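Local coordinates for blood group a-and b-cleaving endo-beta-galactosidase (Streptococcus pneumoniae, PDB 2YGL), which probably binds blood group-related carbohydrates through its two family 51 carbohydrate-binding modules, which accompany the endo-beta-galactosidase that cleaves A and B antigens, at residues A[59-71]-A[149-163]. Residues are numbered along the deposited sequence; the frame is centred on the assembly and turned at random.
Sequences KGIGTVADSPSVI and KSFAGEHTWGDEVVF. With CA (calcium ion), chain C.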
ATOM      1  N   LYS A  59       2.839 -25.111   3.663  1.00 21.49           N
ATOM      2  CA  LYS A  59       3.879 -24.089   3.527  1.00 21.05           C
ATOM      3  C   LYS A  59       4.654 -23.863   4.822  1.00 20.79           C
ATOM      4  O   LYS A  59       4.114 -24.027   5.917  1.00 20.62           O
ATOM      5  CB  LYS A  59       3.273 -22.760   3.056  1.00 21.11           C
ATOM      6  CG  LYS A  59       2.374 -22.846   1.809  1.00 21.49           C
ATOM      7  CD  LYS A  59       3.150 -23.224   0.544  1.00 20.98           C
ATOM      8  CE  LYS A  59       3.998 -22.073   0.029  1.00 20.89           C
ATOM      9  NZ  LYS A  59       4.894 -22.504  -1.079  1.00 20.43           N
ATOM     10  N   GLY A  60       5.922 -23.479   4.685  1.00 20.42           N
ATOM     11  CA  GLY A  60       6.751 -23.146   5.839  1.00 19.96           C
ATOM     12  C   GLY A  60       8.243 -23.256   5.597  1.00 19.57           C
ATOM     13  O   GLY A  60       8.689 -23.552   4.486  1.00 19.37           O
ATOM     14  N   ILE A  61       9.007 -22.999   6.658  1.00 19.17           N
ATOM     15  CA  ILE A  61      10.463 -23.092   6.639  1.00 18.78           C
ATOM     16  C   ILE A  61      10.916 -24.087   7.708  1.00 18.52           C
ATOM     17  O   ILE A  61      10.506 -23.991   8.868  1.00 18.53           O
ATOM     18  CB  ILE A  61      11.127 -21.702   6.886  1.00 18.69           C
ATOM     19  CG1 ILE A  61      10.706 -20.674   5.819  1.00 18.74           C
ATOM     20  CG2 ILE A  61      12.643 -21.818   6.965  1.00 18.69           C
ATOM     21  CD1 ILE A  61      11.130 -21.000   4.385  1.00 18.46           C
ATOM     22  N   GLY A  62      11.755 -25.039   7.309  1.00 18.33           N
ATOM     23  CA  GLY A  62      12.281 -26.056   8.221  1.00 18.27           C
ATOM     24  C   GLY A  62      13.782 -25.944   8.409  1.00 18.20           C
ATOM     25  O   GLY A  62      14.544 -26.009   7.444  1.00 18.14           O
ATOM     26  N   THR A  63      14.203 -25.775   9.659  1.00 18.17           N
ATOM     27  CA  THR A  63      15.619 -25.614   9.986  1.00 18.01           C
ATOM     28  C   THR A  63      16.043 -26.495  11.166  1.00 18.01           C
ATOM     29  O   THR A  63      15.212 -27.174  11.779  1.00 18.07           O
ATOM     30  CB  THR A  63      15.969 -24.123  10.274  1.00 18.01           C
ATOM     31  OG1 THR A  63      17.391 -23.960  10.339  1.00 17.74           O
ATOM     32  CG2 THR A  63      15.333 -23.638  11.586  1.00 17.90           C
ATOM     33  N   VAL A  64      17.342 -26.489  11.453  1.00 17.85           N
ATOM     34  CA  VAL A  64      17.874 -27.008  12.706  1.00 17.80           C
ATOM     35  C   VAL A  64      18.444 -25.821  13.489  1.00 17.96           C
ATOM     36  O   VAL A  64      19.207 -25.018  12.946  1.00 17.70           O
ATOM     37  CB  VAL A  64      18.963 -28.089  12.477  1.00 17.90           C
ATOM     38  CG1 VAL A  64      19.662 -28.453  13.786  1.00 17.50           C
ATOM     39  CG2 VAL A  64      18.355 -29.331  11.846  1.00 17.46           C
ATOM     40  N   ALA A  65      18.051 -25.708  14.755  1.00 18.03           N
ATOM     41  CA  ALA A  65      18.489 -24.610  15.611  1.00 18.47           C
ATOM     42  C   ALA A  65      19.999 -24.634  15.858  1.00 18.84           C
ATOM     43  O   ALA A  65      20.628 -25.697  15.845  1.00 18.80           O
ATOM     44  CB  ALA A  65      17.724 -24.632  16.930  1.00 18.27           C
ATOM     45  N   ASP A  66      20.573 -23.451  16.059  1.00 19.35           N
ATOM     46  CA  ASP A  66      21.981 -23.319  16.427  1.00 19.90           C
ATOM     47  C   ASP A  66      22.104 -22.279  17.544  1.00 20.05           C
ATOM     48  O   ASP A  66      21.248 -22.225  18.428  1.00 20.03           O
ATOM     49  CB  ASP A  66      22.836 -22.951  15.206  1.00 20.14           C
ATOM     50  CG  ASP A  66      24.225 -23.577  15.250  1.00 20.65           C
ATOM     51  OD1 ASP A  66      24.547 -24.274  16.237  1.00 21.47           O
ATOM     52  OD2 ASP A  66      24.997 -23.378  14.290  1.00 21.25           O
ATOM     53  N   SER A  67      23.145 -21.449  17.509  1.00 20.30           N
ATOM     54  CA  SER A  67      23.340 -20.445  18.563  1.00 20.57           C
ATOM     55  C   SER A  67      23.648 -19.021  18.065  1.00 20.43           C
ATOM     56  O   SER A  67      24.679 -18.455  18.424  1.00 20.68           O
ATOM     57  CB  SER A  67      24.418 -20.916  19.549  1.00 20.73           C
ATOM     58  OG  SER A  67      23.932 -21.975  20.357  1.00 21.39           O
ATOM     59  N   PRO A  68      22.747 -18.426  17.256  1.00 20.35           N
ATOM     60  CA  PRO A  68      21.510 -19.004  16.725  1.00 20.16           C
ATOM     61  C   PRO A  68      21.617 -19.474  15.274  1.00 20.09           C
ATOM     62  O   PRO A  68      22.572 -19.132  14.575  1.00 19.97           O
ATOM     63  CB  PRO A  68      20.527 -17.836  16.806  1.00 20.15           C
ATOM     64  CG  PRO A  68      21.394 -16.593  16.669  1.00 20.15           C
ATOM     65  CD  PRO A  68      22.825 -16.976  16.985  1.00 20.16           C
ATOM     66  N   SER A  69      20.640 -20.272  14.847  1.00 20.11           N
ATOM     67  CA  SER A  69      20.357 -20.474  13.431  1.00 20.29           C
ATOM     68  C   SER A  69      19.569 -19.249  12.978  1.00 20.15           C
ATOM     69  O   SER A  69      18.624 -18.837  13.652  1.00 20.11           O
ATOM     70  CB  SER A  69      19.532 -21.749  13.227  1.00 20.23           C
ATOM     71  OG  SER A  69      18.757 -21.689  12.036  1.00 21.29           O
ATOM     72  N   VAL A  70      19.966 -18.663  11.852  1.00 20.30           N
ATOM     73  CA  VAL A  70      19.351 -17.423  11.366  1.00 20.51           C
ATOM     74  C   VAL A  70      18.940 -17.526   9.895  1.00 20.68           C
ATOM     75  O   VAL A  70      19.749 -17.876   9.035  1.00 20.40           O
ATOM     76  CB  VAL A  70      20.293 -16.190  11.569  1.00 20.53           C
ATOM     77  CG1 VAL A  70      19.721 -14.941  10.898  1.00 20.61           C
ATOM     78  CG2 VAL A  70      20.534 -15.924  13.046  1.00 20.23           C
ATOM     79  N   ILE A  71      17.672 -17.220   9.622  1.00 20.99           N
ATOM     80  CA  ILE A  71      17.168 -17.116   8.254  1.00 21.36           C
ATOM     81  C   ILE A  71      16.586 -15.713   8.053  1.00 21.65           C
ATOM     82  O   ILE A  71      15.611 -15.329   8.712  1.00 21.56           O
ATOM     83  CB  ILE A  71      16.118 -18.211   7.940  1.00 21.28           C
ATOM     84  CG1 ILE A  71      16.678 -19.597   8.276  1.00 21.51           C
ATOM     85  CG2 ILE A  71      15.709 -18.154   6.470  1.00 21.56           C
ATOM     86  CD1 ILE A  71      15.657 -20.572   8.804  1.00 22.04           C
ATOM     87  N   LYS A 149      15.095 -16.546  14.006  1.00 22.51           N
ATOM     88  CA  LYS A 149      16.190 -17.008  14.858  1.00 22.48           C
ATOM     89  C   LYS A 149      15.760 -18.159  15.762  1.00 22.19           C
ATOM     90  O   LYS A 149      14.694 -18.105  16.375  1.00 22.17           O
ATOM     91  CB  LYS A 149      16.718 -15.855  15.717  1.00 22.44           C
ATOM     92  CG  LYS A 149      17.241 -14.659  14.926  1.00 23.00           C
ATOM     93  CD  LYS A 149      17.399 -13.420  15.808  1.00 23.43           C
ATOM     94  CE  LYS A 149      18.658 -13.473  16.662  1.00 24.25           C
ATOM     95  NZ  LYS A 149      18.723 -12.327  17.614  1.00 24.98           N
ATOM     96  N   SER A 150      16.591 -19.195  15.843  1.00 21.91           N
ATOM     97  CA  SER A 150      16.322 -20.325  16.733  1.00 21.79           C
ATOM     98  C   SER A 150      17.560 -20.733  17.525  1.00 21.78           C
ATOM     99  O   SER A 150      18.643 -20.916  16.961  1.00 21.71           O
ATOM    100  CB  SER A 150      15.727 -21.518  15.973  1.00 21.62           C
ATOM    101  OG  SER A 150      16.536 -21.896  14.879  1.00 21.67           O
ATOM    102  N   PHE A 151      17.382 -20.868  18.837  1.00 21.76           N
ATOM    103  CA  PHE A 151      18.483 -21.142  19.757  1.00 21.72           C
ATOM    104  C   PHE A 151      18.442 -22.586  20.264  1.00 21.68           C
ATOM    105  O   PHE A 151      17.499 -22.992  20.949  1.00 21.46           O
ATOM    106  CB  PHE A 151      18.470 -20.140  20.921  1.00 21.70           C
ATOM    107  CG  PHE A 151      18.812 -18.725  20.516  1.00 21.78           C
ATOM    108  CD1 PHE A 151      17.832 -17.863  20.025  1.00 22.01           C
ATOM    109  CD2 PHE A 151      20.119 -18.251  20.631  1.00 22.19           C
ATOM    110  CE1 PHE A 151      18.145 -16.554  19.649  1.00 21.68           C
ATOM    111  CE2 PHE A 151      20.443 -16.941  20.260  1.00 21.77           C
ATOM    112  CZ  PHE A 151      19.453 -16.093  19.766  1.00 21.68           C
ATOM    113  N   ALA A 152      19.477 -23.349  19.913  1.00 21.78           N
ATOM    114  CA  ALA A 152      19.546 -24.786  20.191  1.00 21.91           C
ATOM    115  C   ALA A 152      19.860 -25.126  21.643  1.00 22.07           C
ATOM    116  O   ALA A 152      19.478 -26.191  22.126  1.00 21.92           O
ATOM    117  CB  ALA A 152      20.565 -25.453  19.272  1.00 21.86           C
ATOM    118  N   GLY A 153      20.570 -24.237  22.330  1.00 22.33           N
ATOM    119  CA  GLY A 153      21.006 -24.510  23.696  1.00 22.87           C
ATOM    120  C   GLY A 153      22.215 -25.424  23.729  1.00 23.19           C
ATOM    121  O   GLY A 153      23.145 -25.254  22.937  1.00 23.12           O
ATOM    122  N   GLU A 154      22.197 -26.399  24.637  1.00 23.68           N
ATOM    123  CA  GLU A 154      23.349 -27.282  24.864  1.00 24.18           C
ATOM    124  C   GLU A 154      23.749 -28.102  23.638  1.00 24.03           C
ATOM    125  O   GLU A 154      24.935 -28.211  23.324  1.00 24.02           O
ATOM    126  CB  GLU A 154      23.104 -28.207  26.061  1.00 24.58           C
ATOM    127  CG  GLU A 154      23.116 -27.502  27.408  1.00 26.15           C
ATOM    128  CD  GLU A 154      23.042 -28.469  28.574  1.00 28.53           C
ATOM    129  OE1 GLU A 154      23.946 -29.327  28.704  1.00 29.74           O
ATOM    130  OE2 GLU A 154      22.080 -28.368  29.368  1.00 29.59           O
ATOM    131  N   HIS A 155      22.760 -28.675  22.954  1.00 23.90           N
ATOM    132  CA  HIS A 155      23.003 -29.495  21.767  1.00 23.71           C
ATOM    133  C   HIS A 155      21.999 -29.155  20.674  1.00 23.44           C
ATOM    134  O   HIS A 155      20.911 -28.663  20.960  1.00 23.46           O
ATOM    135  CB  HIS A 155      22.886 -30.984  22.103  1.00 23.72           C
ATOM    136  CG  HIS A 155      23.671 -31.399  23.307  1.00 24.27           C
ATOM    137  ND1 HIS A 155      25.035 -31.593  23.275  1.00 24.62           N
ATOM    138  CD2 HIS A 155      23.282 -31.665  24.576  1.00 24.26           C
ATOM    139  CE1 HIS A 155      25.453 -31.958  24.474  1.00 24.81           C
ATOM    140  NE2 HIS A 155      24.408 -32.011  25.281  1.00 24.73           N
ATOM    141  N   THR A 156      22.362 -29.435  19.425  1.00 23.12           N
ATOM    142  CA  THR A 156      21.462 -29.216  18.295  1.00 22.71           C
ATOM    143  C   THR A 156      20.638 -30.470  17.958  1.00 22.38           C
ATOM    144  O   THR A 156      19.743 -30.420  17.110  1.00 22.25           O
ATOM    145  CB  THR A 156      22.235 -28.767  17.035  1.00 22.77           C
ATOM    146  OG1 THR A 156      23.089 -29.830  16.598  1.00 23.04           O
ATOM    147  CG2 THR A 156      23.071 -27.522  17.320  1.00 22.52           C
ATOM    148  N   TRP A 157      20.942 -31.582  18.630  1.00 21.92           N
ATOM    149  CA  TRP A 157      20.308 -32.878  18.359  1.00 21.48           C
ATOM    150  C   TRP A 157      18.781 -32.806  18.393  1.00 20.82           C
ATOM    151  O   TRP A 157      18.194 -32.376  19.388  1.00 20.63           O
ATOM    152  CB  TRP A 157      20.787 -33.948  19.350  1.00 21.77           C
ATOM    153  CG  TRP A 157      22.288 -34.067  19.509  1.00 22.88           C
ATOM    154  CD1 TRP A 157      23.240 -33.912  18.537  1.00 23.72           C
ATOM    155  CD2 TRP A 157      22.996 -34.402  20.711  1.00 23.52           C
ATOM    156  NE1 TRP A 157      24.495 -34.111  19.065  1.00 24.36           N
ATOM    157  CE2 TRP A 157      24.374 -34.413  20.397  1.00 24.25           C
ATOM    158  CE3 TRP A 157      22.599 -34.681  22.028  1.00 23.78           C
ATOM    159  CZ2 TRP A 157      25.360 -34.695  21.351  1.00 24.55           C
ATOM    160  CZ3 TRP A 157      23.579 -34.967  22.977  1.00 24.24           C
ATOM    161  CH2 TRP A 157      24.944 -34.970  22.632  1.00 24.31           C
ATOM    162  N   GLY A 158      18.154 -33.215  17.294  1.00 20.15           N
ATOM    163  CA  GLY A 158      16.692 -33.277  17.189  1.00 19.46           C
ATOM    164  C   GLY A 158      15.954 -31.946  17.169  1.00 18.97           C
ATOM    165  O   GLY A 158      14.722 -31.921  17.216  1.00 18.78           O
ATOM    166  N   ASP A 159      16.697 -30.842  17.084  1.00 18.56           N
ATOM    167  CA  ASP A 159      16.096 -29.505  17.111  1.00 18.33           C
ATOM    168  C   ASP A 159      15.512 -29.090  15.761  1.00 18.00           C
ATOM    169  O   ASP A 159      15.964 -28.124  15.141  1.00 17.70           O
ATOM    170  CB  ASP A 159      17.106 -28.467  17.597  1.00 18.39           C
ATOM    171  CG  ASP A 159      17.515 -28.679  19.041  1.00 18.95           C
ATOM    172  OD1 ASP A 159      16.897 -29.509  19.748  1.00 18.40           O
ATOM    173  OD2 ASP A 159      18.464 -28.000  19.476  1.00 19.85           O
ATOM    174  N   GLU A 160      14.489 -29.824  15.331  1.00 17.81           N
ATOM    175  CA  GLU A 160      13.823 -29.582  14.060  1.00 17.60           C
ATOM    176  C   GLU A 160      12.818 -28.444  14.210  1.00 17.45           C
ATOM    177  O   GLU A 160      11.609 -28.679  14.313  1.00 17.52           O
ATOM    178  CB  GLU A 160      13.118 -30.859  13.579  1.00 17.85           C
ATOM    179  CG  GLU A 160      14.042 -32.055  13.357  1.00 17.96           C
ATOM    180  CD  GLU A 160      14.829 -31.961  12.066  1.00 18.78           C
ATOM    181  OE1 GLU A 160      14.231 -31.647  11.014  1.00 19.46           O
ATOM    182  OE2 GLU A 160      16.051 -32.212  12.104  1.00 19.47           O
ATOM    183  N   VAL A 161      13.326 -27.212  14.240  1.00 16.97           N
ATOM    184  CA  VAL A 161      12.475 -26.030  14.358  1.00 16.59           C
ATOM    185  C   VAL A 161      11.786 -25.761  13.029  1.00 16.53           C
ATOM    186  O   VAL A 161      12.437 -25.680  11.983  1.00 16.33           O
ATOM    187  CB  VAL A 161      13.263 -24.773  14.827  1.00 16.63           C
ATOM    188  CG1 VAL A 161      12.430 -23.500  14.660  1.00 16.32           C
ATOM    189  CG2 VAL A 161      13.695 -24.924  16.277  1.00 16.28           C
ATOM    190  N   VAL A 162      10.463 -25.642  13.079  1.00 16.44           N
ATOM    191  CA  VAL A 162       9.692 -25.250  11.909  1.00 16.46           C
ATOM    192  C   VAL A 162       8.944 -23.948  12.137  1.00 16.60           C
ATOM    193  O   VAL A 162       8.353 -23.722  13.201  1.00 16.39           O
ATOM    194  CB  VAL A 162       8.705 -26.350  11.429  1.00 16.36           C
ATOM    195  CG1 VAL A 162       9.455 -27.478  10.735  1.00 16.31           C
ATOM    196  CG2 VAL A 162       7.847 -26.874  12.577  1.00 16.28           C
ATOM    197  N   PHE A 163       9.005 -23.087  11.130  1.00 16.71           N
ATOM    198  CA  PHE A 163       8.192 -21.890  11.075  1.00 17.05           C
ATOM    199  C   PHE A 163       7.034 -22.224  10.135  1.00 17.34           C
ATOM    200  O   PHE A 163       7.062 -21.898   8.947  1.00 17.14           O
ATOM    201  CB  PHE A 163       9.027 -20.696  10.584  1.00 17.06           C
ATOM    202  CG  PHE A 163      10.228 -20.389  11.456  1.00 17.08           C
ATOM    203  CD1 PHE A 163      11.432 -21.073  11.281  1.00 16.58           C
ATOM    204  CD2 PHE A 163      10.153 -19.418  12.452  1.00 17.14           C
ATOM    205  CE1 PHE A 163      12.542 -20.794  12.089  1.00 16.67           C
ATOM    206  CE2 PHE A 163      11.258 -19.130  13.263  1.00 17.04           C
ATOM    207  CZ  PHE A 163      12.453 -19.822  13.080  1.00 16.70           C
TER
HETATM  208 CA    CA C1413      18.893 -28.362  21.717  1.00 26.43          CA
HETATM  209  O   HOH W   1      13.031 -28.766  10.694  1.00 13.50           O
HETATM  210  O   HOH W   2      21.531 -21.664  21.548  1.00 23.65           O
HETATM  211  O   HOH W   3      16.188 -20.178  12.573  1.00 21.43           O
HETATM  212  O   HOH W   4      19.772 -28.735  23.767  1.00 23.55           O
HETATM  213  O   HOH W   5      18.817 -30.750  21.609  1.00 14.59           O
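Ala65 packs against Ser150 and Ala152 where two chain segments, 59-71 and 149-163, each pass from one sheet of a CBM51 beta-sandwich to the other, 60-64 pairing antiparallel with 160-163 and 69-71 with 149-151. Its methyl is the bump between the sheets: CB enters a hollow formed by Ser150, Ala152, Asp159 and Val161, lying 3.8 Å from Ala152 CB and 4.1 Å from Val161 CG2. A methyl group suits a site hemmed in by four side chains and the backbone at Ala152. Alongside, Thr63 turns CG2 inward, against Val161 and the edge of the Phe163 ring, a broad apolar plate that also reaches Ile106 and Ile108 of the opposing sheet. At Gly60, Phe163 O leaves no room for a CB.

In the turn before strand 69-71, Pro68, preceded by a cis peptide bond, sets the CB and CG edge of its puckered ring over one face of Phe151, a CH-pi contact with CB 3.6 Å from the ring centroid and 16° off its normal. Arg105 adds a cation-pi contact to Phe151.

The loop 152-159 wraps a calcium ion, bound by the carbonyl oxygens of Ala152, His155 and Val102, two waters and Asp159. Backbone bonds from 59-71 hold both ends of this loop: Ala65 N donates to Asp159 O, and Ala152 N to Asp66 O, while the Asp159 carboxylate supplies an anionic oxygen, OD2, 2.3 Å from the calcium.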